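Local coordinates for protein bacterioferritin (Mycobacterium tuberculosis, PDB 3UOI) that probably oxidises ferrous iron with dioxygen and stores the ferric product as a mineral inside a hollow, haem-binding shell of 24 subunits, at residues V99-L103 with I125-E130; Q26-H30 with A91-E96; I107-R111 with A119-E123. All coordinates share one frame; numbering follows the deposited sequence.

Contact 1 (V99-L103 with I125-E130)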
# COMPACT_ATOMS: atom_id res chain seq x y z
N VAL A 99 2.44 -12.99 -53.87
CA VAL A 99 1.35 -12.14 -53.38
C VAL A 99 1.35 -10.74 -54.00
O VAL A 99 0.35 -10.23 -54.39
CB VAL A 99 1.33 -12.05 -51.84
CG1 VAL A 99 0.49 -10.89 -51.40
CG2 VAL A 99 0.77 -13.26 -51.29
N LEU A 100 2.52 -10.14 -54.10
CA LEU A 100 2.58 -8.83 -54.66
C LEU A 100 2.12 -8.89 -56.11
O LEU A 100 1.33 -8.12 -56.51
CB LEU A 100 3.95 -8.26 -54.51
CG LEU A 100 4.45 -7.95 -53.12
CD1 LEU A 100 5.80 -7.35 -53.24
CD2 LEU A 100 3.54 -7.02 -52.42
N ASN A 101 2.55 -9.88 -56.85
CA ASN A 101 2.16 -10.02 -58.21
C ASN A 101 0.64 -10.14 -58.36
O ASN A 101 0.09 -9.57 -59.24
CB ASN A 101 2.88 -11.20 -58.83
CG ASN A 101 4.41 -10.97 -58.99
OD1 ASN A 101 5.10 -11.87 -59.42
ND2 ASN A 101 4.91 -9.81 -58.66
N ARG A 102 -0.02 -10.91 -57.53
CA ARG A 102 -1.46 -10.98 -57.52
C ARG A 102 -2.23 -9.76 -56.98
O ARG A 102 -3.19 -9.38 -57.52
CB ARG A 102 -1.96 -12.29 -56.86
CG ARG A 102 -3.40 -12.28 -56.48
CD ARG A 102 -3.86 -13.53 -55.77
NE ARG A 102 -3.11 -13.77 -54.57
CZ ARG A 102 -2.03 -14.52 -54.50
NH1 ARG A 102 -1.58 -15.14 -55.56
NH2 ARG A 102 -1.42 -14.66 -53.39
N LEU A 103 -1.81 -9.21 -55.87
CA LEU A 103 -2.39 -8.04 -55.25
C LEU A 103 -2.27 -6.66 -55.95
O LEU A 103 -3.11 -5.83 -55.79
CB LEU A 103 -2.01 -7.95 -53.78
CG LEU A 103 -2.45 -9.18 -53.02
CD1 LEU A 103 -2.42 -8.94 -51.61
CD2 LEU A 103 -3.78 -9.62 -53.46
N ILE A 125 -2.50 -5.91 -46.51
CA ILE A 125 -1.73 -7.12 -46.71
C ILE A 125 -0.46 -6.90 -47.52
O ILE A 125 0.59 -7.42 -47.22
CB ILE A 125 -2.57 -8.17 -47.38
CG1 ILE A 125 -3.70 -8.60 -46.46
CG2 ILE A 125 -1.74 -9.31 -47.86
CD1 ILE A 125 -4.52 -9.57 -46.93
N VAL A 126 -0.58 -6.08 -48.53
CA VAL A 126 0.50 -5.72 -49.37
C VAL A 126 1.58 -5.00 -48.60
O VAL A 126 2.75 -5.24 -48.80
CB VAL A 126 0.07 -4.84 -50.54
CG1 VAL A 126 1.21 -3.97 -50.93
CG2 VAL A 126 -0.39 -5.67 -51.69
N ALA A 127 1.17 -4.10 -47.71
CA ALA A 127 2.14 -3.38 -46.93
C ALA A 127 2.93 -4.34 -46.02
O ALA A 127 4.17 -4.30 -45.94
CB ALA A 127 1.50 -2.29 -46.15
N ASP A 128 2.20 -5.24 -45.41
CA ASP A 128 2.79 -6.20 -44.53
C ASP A 128 3.77 -7.09 -45.29
O ASP A 128 4.86 -7.30 -44.84
CB ASP A 128 1.74 -7.05 -43.84
CG ASP A 128 0.78 -6.24 -42.94
OD1 ASP A 128 -0.27 -6.76 -42.58
OD2 ASP A 128 1.05 -5.10 -42.64
N GLU A 129 3.38 -7.58 -46.46
CA GLU A 129 4.22 -8.43 -47.26
C GLU A 129 5.47 -7.68 -47.69
O GLU A 129 6.49 -8.25 -47.77
CB GLU A 129 3.50 -9.01 -48.47
CG GLU A 129 2.21 -9.70 -48.20
CD GLU A 129 2.40 -10.98 -47.42
OE1 GLU A 129 2.20 -12.04 -47.98
OE2 GLU A 129 2.76 -10.90 -46.25
N GLU A 130 5.36 -6.40 -47.97
CA GLU A 130 6.52 -5.63 -48.35
C GLU A 130 7.54 -5.59 -47.20
O GLU A 130 8.73 -5.81 -47.38
CB GLU A 130 6.13 -4.23 -48.81
CG GLU A 130 5.18 -4.16 -49.98
CD GLU A 130 4.89 -2.75 -50.46
OE1 GLU A 130 4.79 -1.87 -49.67
OE2 GLU A 130 4.76 -2.52 -51.60
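Val99 opens the contact by setting both methyls against the bent side chain of Glu129. Its CG1, anti to the backbone N (chi1 163°), lies 3.8 Å from Glu129 CG, while Val99 CG2 lies 3.8 Å from Glu129 OE1; the two side chains cross at about a right angle. A short branched residue suits this place, since CG1 packs on the aliphatic CG and CG2 lies beside the carboxylate oxygen, offering it no polar group. The next residue, Leu100, does not aim at helix 116-146 from its CB, but its CD2 comes in to 4.1 Å from Val126 CG1 and is equally close to Glu130 CG; a leucine is long enough for its end to reach both residues. Leu103, a turn after Val99, faces helix 116-146 directly. Its CB presses on Val126 CG2 at 3.5 Å, tighter than an ordinary carbon contact, and its CD1 meets Ile125 CG2 at 3.8 Å, the leucine and isoleucine crossing at nearly a right angle.

The helices run antiparallel, with segment axes 155° apart in direction, as neighbours in the ferritin four-helix bundle do. The polar end of Glu130 turns to Arg63 of the second subunit in a salt bridge, leaving its CG for Leu100. Glu129 is a predicted ligand of both ferroxidase irons, and its side chain bends about its CB-CG bond (chi2 -67°) and touches that of Glu53, another predicted ligand. Apolar packing from Val99 thus lies beside a carboxylate predicted to bind iron, and probably restricts where it can swing, while lending it no hydrogen-bond donor.

Contact 2 (Q26-H30 with A91-E96). With HEM (protoporphyrin IX containing Fe), chain B.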
# COMPACT_ATOMS: atom_id res chain seq x y z
N GLN A 26 3.90 -22.97 -44.70
CA GLN A 26 5.30 -22.93 -45.02
C GLN A 26 6.05 -22.27 -43.91
O GLN A 26 7.02 -22.80 -43.49
CB GLN A 26 5.56 -22.29 -46.38
CG GLN A 26 6.99 -22.26 -46.87
CD GLN A 26 7.06 -21.75 -48.26
OE1 GLN A 26 6.50 -22.32 -49.15
NE2 GLN A 26 7.74 -20.66 -48.46
N TYR A 27 5.53 -21.15 -43.44
CA TYR A 27 6.19 -20.38 -42.42
C TYR A 27 6.28 -21.15 -41.11
O TYR A 27 7.28 -21.13 -40.46
CB TYR A 27 5.55 -18.99 -42.20
CG TYR A 27 5.59 -18.00 -43.38
CD1 TYR A 27 6.36 -18.22 -44.48
CD2 TYR A 27 4.85 -16.85 -43.37
CE1 TYR A 27 6.37 -17.34 -45.55
CE2 TYR A 27 4.88 -15.96 -44.45
CZ TYR A 27 5.63 -16.22 -45.55
OH TYR A 27 5.67 -15.35 -46.65
N PHE A 28 5.22 -21.82 -40.77
CA PHE A 28 5.24 -22.54 -39.50
C PHE A 28 6.26 -23.64 -39.48
O PHE A 28 7.07 -23.65 -38.63
CB PHE A 28 3.89 -23.14 -39.15
CG PHE A 28 3.76 -23.58 -37.71
CD1 PHE A 28 3.42 -22.68 -36.71
CD2 PHE A 28 3.98 -24.88 -37.34
CE1 PHE A 28 3.29 -23.08 -35.39
CE2 PHE A 28 3.85 -25.27 -36.00
CZ PHE A 28 3.50 -24.37 -35.05
N LEU A 29 6.20 -24.51 -40.48
CA LEU A 29 7.08 -25.66 -40.56
C LEU A 29 8.51 -25.20 -40.62
O LEU A 29 9.33 -25.76 -40.02
CB LEU A 29 6.75 -26.58 -41.69
CG LEU A 29 7.63 -27.80 -41.79
CD1 LEU A 29 7.30 -28.82 -40.80
CD2 LEU A 29 7.51 -28.36 -43.12
N HIS A 30 8.76 -24.12 -41.31
CA HIS A 30 10.08 -23.52 -41.34
C HIS A 30 10.55 -23.09 -39.94
O HIS A 30 11.68 -23.31 -39.60
CB HIS A 30 10.14 -22.35 -42.30
CG HIS A 30 10.43 -22.73 -43.71
ND1 HIS A 30 10.57 -21.81 -44.71
CD2 HIS A 30 10.59 -23.93 -44.29
CE1 HIS A 30 10.79 -22.43 -45.85
NE2 HIS A 30 10.80 -23.72 -45.61
N ALA A 91 12.62 -19.37 -50.26
CA ALA A 91 11.32 -19.95 -50.39
C ALA A 91 10.24 -19.01 -49.88
O ALA A 91 9.20 -18.92 -50.42
CB ALA A 91 11.31 -21.26 -49.66
N ASP A 92 10.50 -18.37 -48.77
CA ASP A 92 9.57 -17.45 -48.18
C ASP A 92 9.42 -16.21 -49.04
O ASP A 92 8.38 -15.68 -49.19
CB ASP A 92 9.92 -17.17 -46.74
CG ASP A 92 9.76 -18.41 -45.83
OD1 ASP A 92 10.17 -18.30 -44.72
OD2 ASP A 92 9.26 -19.45 -46.21
N LEU A 93 10.52 -15.79 -49.63
CA LEU A 93 10.55 -14.63 -50.49
C LEU A 93 9.68 -14.87 -51.68
O LEU A 93 9.02 -14.01 -52.10
CB LEU A 93 11.95 -14.32 -50.95
CG LEU A 93 12.70 -13.27 -50.15
CD1 LEU A 93 14.11 -13.17 -50.60
CD2 LEU A 93 12.04 -11.98 -50.27
N ALA A 94 9.72 -16.06 -52.21
CA ALA A 94 8.97 -16.36 -53.41
C ALA A 94 7.47 -16.29 -53.29
O ALA A 94 6.86 -15.79 -54.13
CB ALA A 94 9.43 -17.68 -54.03
N ILE A 95 6.91 -16.80 -52.22
CA ILE A 95 5.50 -16.66 -51.93
C ILE A 95 5.01 -15.21 -51.66
O ILE A 95 3.99 -14.80 -52.10
CB ILE A 95 5.08 -17.64 -50.80
CG1 ILE A 95 3.59 -17.58 -50.58
CG2 ILE A 95 5.78 -17.35 -49.55
CD1 ILE A 95 3.00 -18.86 -50.32
N GLU A 96 5.76 -14.44 -50.93
CA GLU A 96 5.44 -13.05 -50.76
C GLU A 96 5.47 -12.29 -52.11
O GLU A 96 4.64 -11.47 -52.36
CB GLU A 96 6.39 -12.40 -49.76
CG GLU A 96 6.56 -13.11 -48.44
CD GLU A 96 7.97 -13.01 -47.99
OE1 GLU A 96 8.70 -12.16 -48.55
OE2 GLU A 96 8.41 -13.75 -47.10
CHA HEM B . -2.81 -19.41 -33.17
CHB HEM B . -0.58 -23.29 -34.93
CHC HEM B . -3.41 -23.06 -38.83
CHD HEM B . -5.84 -19.31 -37.00
C1A HEM B . -2.06 -20.56 -33.20
C2A HEM B . -1.37 -21.22 -32.12
C3A HEM B . -0.75 -22.29 -32.65
C4A HEM B . -1.02 -22.34 -34.04
CMA HEM B . 0.11 -23.35 -31.94
CAA HEM B . -1.42 -20.70 -30.65
CBA HEM B . -2.88 -20.75 -30.19
CGA HEM B . -3.12 -21.33 -28.79
O1A HEM B . -4.25 -21.84 -28.47
O2A HEM B . -2.17 -21.27 -27.97
C1B HEM B . -1.11 -23.54 -36.18
C2B HEM B . -0.60 -24.49 -37.16
C3B HEM B . -1.38 -24.45 -38.23
C4B HEM B . -2.41 -23.44 -37.97
CMB HEM B . 0.62 -25.45 -37.00
CAB HEM B . -1.14 -25.35 -39.48
CBB HEM B . -1.73 -25.08 -40.64
C1C HEM B . -4.34 -22.04 -38.72
C2C HEM B . -5.28 -21.61 -39.75
C3C HEM B . -5.97 -20.58 -39.21
C4C HEM B . -5.44 -20.28 -37.88
CMC HEM B . -5.45 -22.25 -41.16
CAC HEM B . -7.10 -19.77 -39.85
CBC HEM B . -7.30 -18.57 -39.31
C1D HEM B . -5.18 -18.94 -35.84
C2D HEM B . -5.46 -17.75 -35.10
C3D HEM B . -4.51 -17.82 -33.93
C4D HEM B . -3.78 -19.01 -34.08
CMD HEM B . -6.56 -16.66 -35.39
CAD HEM B . -4.35 -16.85 -32.77
CBD HEM B . -3.53 -15.69 -33.31
CGD HEM B . -3.23 -14.82 -32.13
O1D HEM B . -3.01 -15.36 -31.00
O2D HEM B . -3.23 -13.59 -32.32
NA HEM B . -1.79 -21.27 -34.33
NB HEM B . -2.21 -22.89 -36.71
NC HEM B . -4.49 -21.20 -37.63
ND HEM B . -4.14 -19.67 -35.28
FE HEM B . -3.20 -21.17 -36.00
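Gln26 CG lies over one face of the His30 ring, 3.9 Å from its plane and displaced from the centre, and the ring meets helix 85-112 along its edge, where Asp92 OD1 and the methyl of Ala91 lie near the plane. Asp92 OD2 is the shared acceptor. Gln26 NE2 reaches it at 3.0 Å in a nearly straight bond (174°), the amide and carboxylate almost coplanar and the anti lone pair of OD2 in use. A weak, bent bond adds His30 ND1 to Asp92 OD2 at 3.1 Å. Gln26 extends fully across the gap, CG anti to the backbone N (chi1 -176°), and its NE2 also makes a weak bond to Ala91 O. An amide suits the position because its other end is used as well: OE1 accepts from the backbone N of Arg80, just as His30 NE2 is bonded to Gly82 N. A buried carboxylate thus gains two donors, which would probably temper the cost of its charge.

The Tyr27 ring passes Asp92 with its plane turned 67° from the carboxylate, CE1 lying 3.6 Å from Asp92 CG. Its hydroxyl end arrives beside Ile95 and Glu96, with OH 3.5 Å from Ile95 CG2. Glu96 is a predicted ligand of the second iron, so the tyrosine probably borders the ferroxidase centre. On the other side of its helix, Phe28 lays one face under the haem methyl CMB, which sits 3.3 Å above the ring centre in a CH-pi arrangement.

Helix 7-36 runs antiparallel to helix 85-112 here, and the contact lies between them. Tyr27 also touches Ser50 and Glu53 of helix 40-66 and meets the ring of His132, while Glu96 packs on helix 116-146, so the contact borders both remaining long helices of the bundle.

Contact 3 (I107-R111 with A119-E123)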
# COMPACT_ATOMS: atom_id res chain seq x y z
N ILE A 107 -6.00 -5.01 -56.37
CA ILE A 107 -6.51 -3.84 -55.70
C ILE A 107 -7.13 -2.85 -56.73
O ILE A 107 -8.18 -2.31 -56.55
CB ILE A 107 -5.38 -3.15 -54.89
CG1 ILE A 107 -4.87 -4.06 -53.75
CG2 ILE A 107 -5.80 -1.87 -54.41
CD1 ILE A 107 -3.47 -3.81 -53.30
N VAL A 108 -6.44 -2.65 -57.83
CA VAL A 108 -6.99 -1.78 -58.81
C VAL A 108 -8.31 -2.35 -59.28
O VAL A 108 -9.26 -1.65 -59.39
CB VAL A 108 -6.08 -1.56 -59.97
CG1 VAL A 108 -6.82 -0.86 -61.06
CG2 VAL A 108 -4.96 -0.74 -59.54
N MET A 109 -8.35 -3.65 -59.50
CA MET A 109 -9.61 -4.22 -59.94
C MET A 109 -10.71 -4.01 -58.91
O MET A 109 -11.77 -3.59 -59.24
CB MET A 109 -9.48 -5.67 -60.29
CG MET A 109 -10.77 -6.27 -60.68
SD MET A 109 -11.75 -6.94 -59.37
CE MET A 109 -10.75 -8.27 -58.91
N CYS A 110 -10.40 -4.24 -57.64
CA CYS A 110 -11.37 -4.06 -56.60
C CYS A 110 -11.92 -2.67 -56.58
O CYS A 110 -13.08 -2.52 -56.42
CB CYS A 110 -10.76 -4.35 -55.24
SG CYS A 110 -10.52 -6.00 -54.93
N ARG A 111 -11.07 -1.67 -56.74
CA ARG A 111 -11.51 -0.28 -56.78
C ARG A 111 -12.37 0.06 -58.03
O ARG A 111 -13.31 0.78 -57.98
CB ARG A 111 -10.39 0.69 -56.51
CG ARG A 111 -9.86 0.58 -55.13
CD ARG A 111 -8.74 1.53 -54.85
NE ARG A 111 -8.43 1.57 -53.44
CZ ARG A 111 -9.03 2.36 -52.57
NH1 ARG A 111 -9.93 3.21 -52.96
NH2 ARG A 111 -8.71 2.31 -51.32
N ALA A 119 -10.56 -3.68 -51.18
CA ALA A 119 -9.32 -3.15 -51.67
C ALA A 119 -8.50 -2.76 -50.44
O ALA A 119 -7.34 -2.97 -50.43
CB ALA A 119 -9.53 -1.99 -52.53
N VAL A 120 -9.15 -2.19 -49.44
CA VAL A 120 -8.46 -1.73 -48.25
C VAL A 120 -7.82 -2.85 -47.48
O VAL A 120 -6.69 -2.80 -47.11
CB VAL A 120 -9.30 -0.77 -47.37
CG1 VAL A 120 -8.60 -0.46 -46.09
CG2 VAL A 120 -9.50 0.51 -48.09
N LEU A 121 -8.52 -3.93 -47.35
CA LEU A 121 -7.93 -5.07 -46.74
C LEU A 121 -6.69 -5.57 -47.53
O LEU A 121 -5.71 -5.91 -46.97
CB LEU A 121 -8.97 -6.16 -46.62
CG LEU A 121 -8.49 -7.55 -46.29
CD1 LEU A 121 -7.84 -7.58 -45.00
CD2 LEU A 121 -9.57 -8.50 -46.34
N LEU A 122 -6.79 -5.60 -48.84
CA LEU A 122 -5.71 -6.07 -49.67
C LEU A 122 -4.55 -5.11 -49.57
O LEU A 122 -3.43 -5.50 -49.65
CB LEU A 122 -6.19 -6.36 -51.05
CG LEU A 122 -7.32 -7.39 -51.05
CD1 LEU A 122 -7.91 -7.62 -52.35
CD2 LEU A 122 -6.90 -8.68 -50.46
N GLU A 123 -4.87 -3.85 -49.41
CA GLU A 123 -3.90 -2.80 -49.30
C GLU A 123 -3.01 -2.99 -48.07
O GLU A 123 -1.80 -2.86 -48.12
CB GLU A 123 -4.57 -1.44 -49.27
CG GLU A 123 -4.69 -0.78 -50.62
CD GLU A 123 -5.44 0.52 -50.62
OE1 GLU A 123 -5.61 1.11 -49.56
OE2 GLU A 123 -5.89 0.91 -51.67
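Glu123 OE2 is gripped by two nitrogens of Arg111, NE and NH2, each at 3.2 Å, in a side-on salt bridge that ties together the two antiparallel helices flanking a short turn of the ferritin four-helix bundle. Both nitrogens come to the syn side of OE2 and from the same face of the carboxylate, clearly above its plane, while the guanidinium lies nearly parallel to it, the planes 14° apart. Neither bond is straight: the N-H...O angle at Arg111 NE is 142°. Arg111 gets there with a chain extended from CG to NE, and its long aliphatic part covers Ala119, whose CB lies 3.7 Å from Arg111 CG.

The pair belongs to a larger charge network at a subunit interface. Arg111 NH1 forms a salt bridge with Glu123 of the fourth subunit, and Glu123 OE2 receives Arg111 of the second, so the interlocked charges probably help join neighbouring subunits.

Beside the salt bridge the segment axes are 9.2 Å apart, a close approach that the small side chains of Ala119 and Cys110 permit. Ala119 points straight at helix 85-112 and meets Cys110 CB. Ile107 and Leu122 run past each other in opposite directions, bringing Ile107 CG1 to 3.8 Å from Leu122 CB. Farther inward, toward Leu12 of helix 7-36, Cys110 SG rests 4.0 Å from Leu122 CD1.

In the fold
All three contacts use helix 85-112 and read along it in the order contact 2, contact 1, contact 3. Contact 2 pairs it with helix 7-36, whereas contacts 1 and 3 pair it with helix 116-146. Both segments of contact 2 precede those of contact 1 in the sequence, and contact 3 falls between the two segments of contact 1, nearer the turn. Centres of contacts 1 and 2 are 14 Å apart and those of contacts 1 and 3 are 11 Å apart, contacts 1 and 3 touching through Val126 and Ile107. One helix thus joins the predicted ferroxidase centre, bordered by contacts 1 and 2, to the Arg111-Glu123 salt bridges between subunits at contact 3; contact 1 also touches the second subunit.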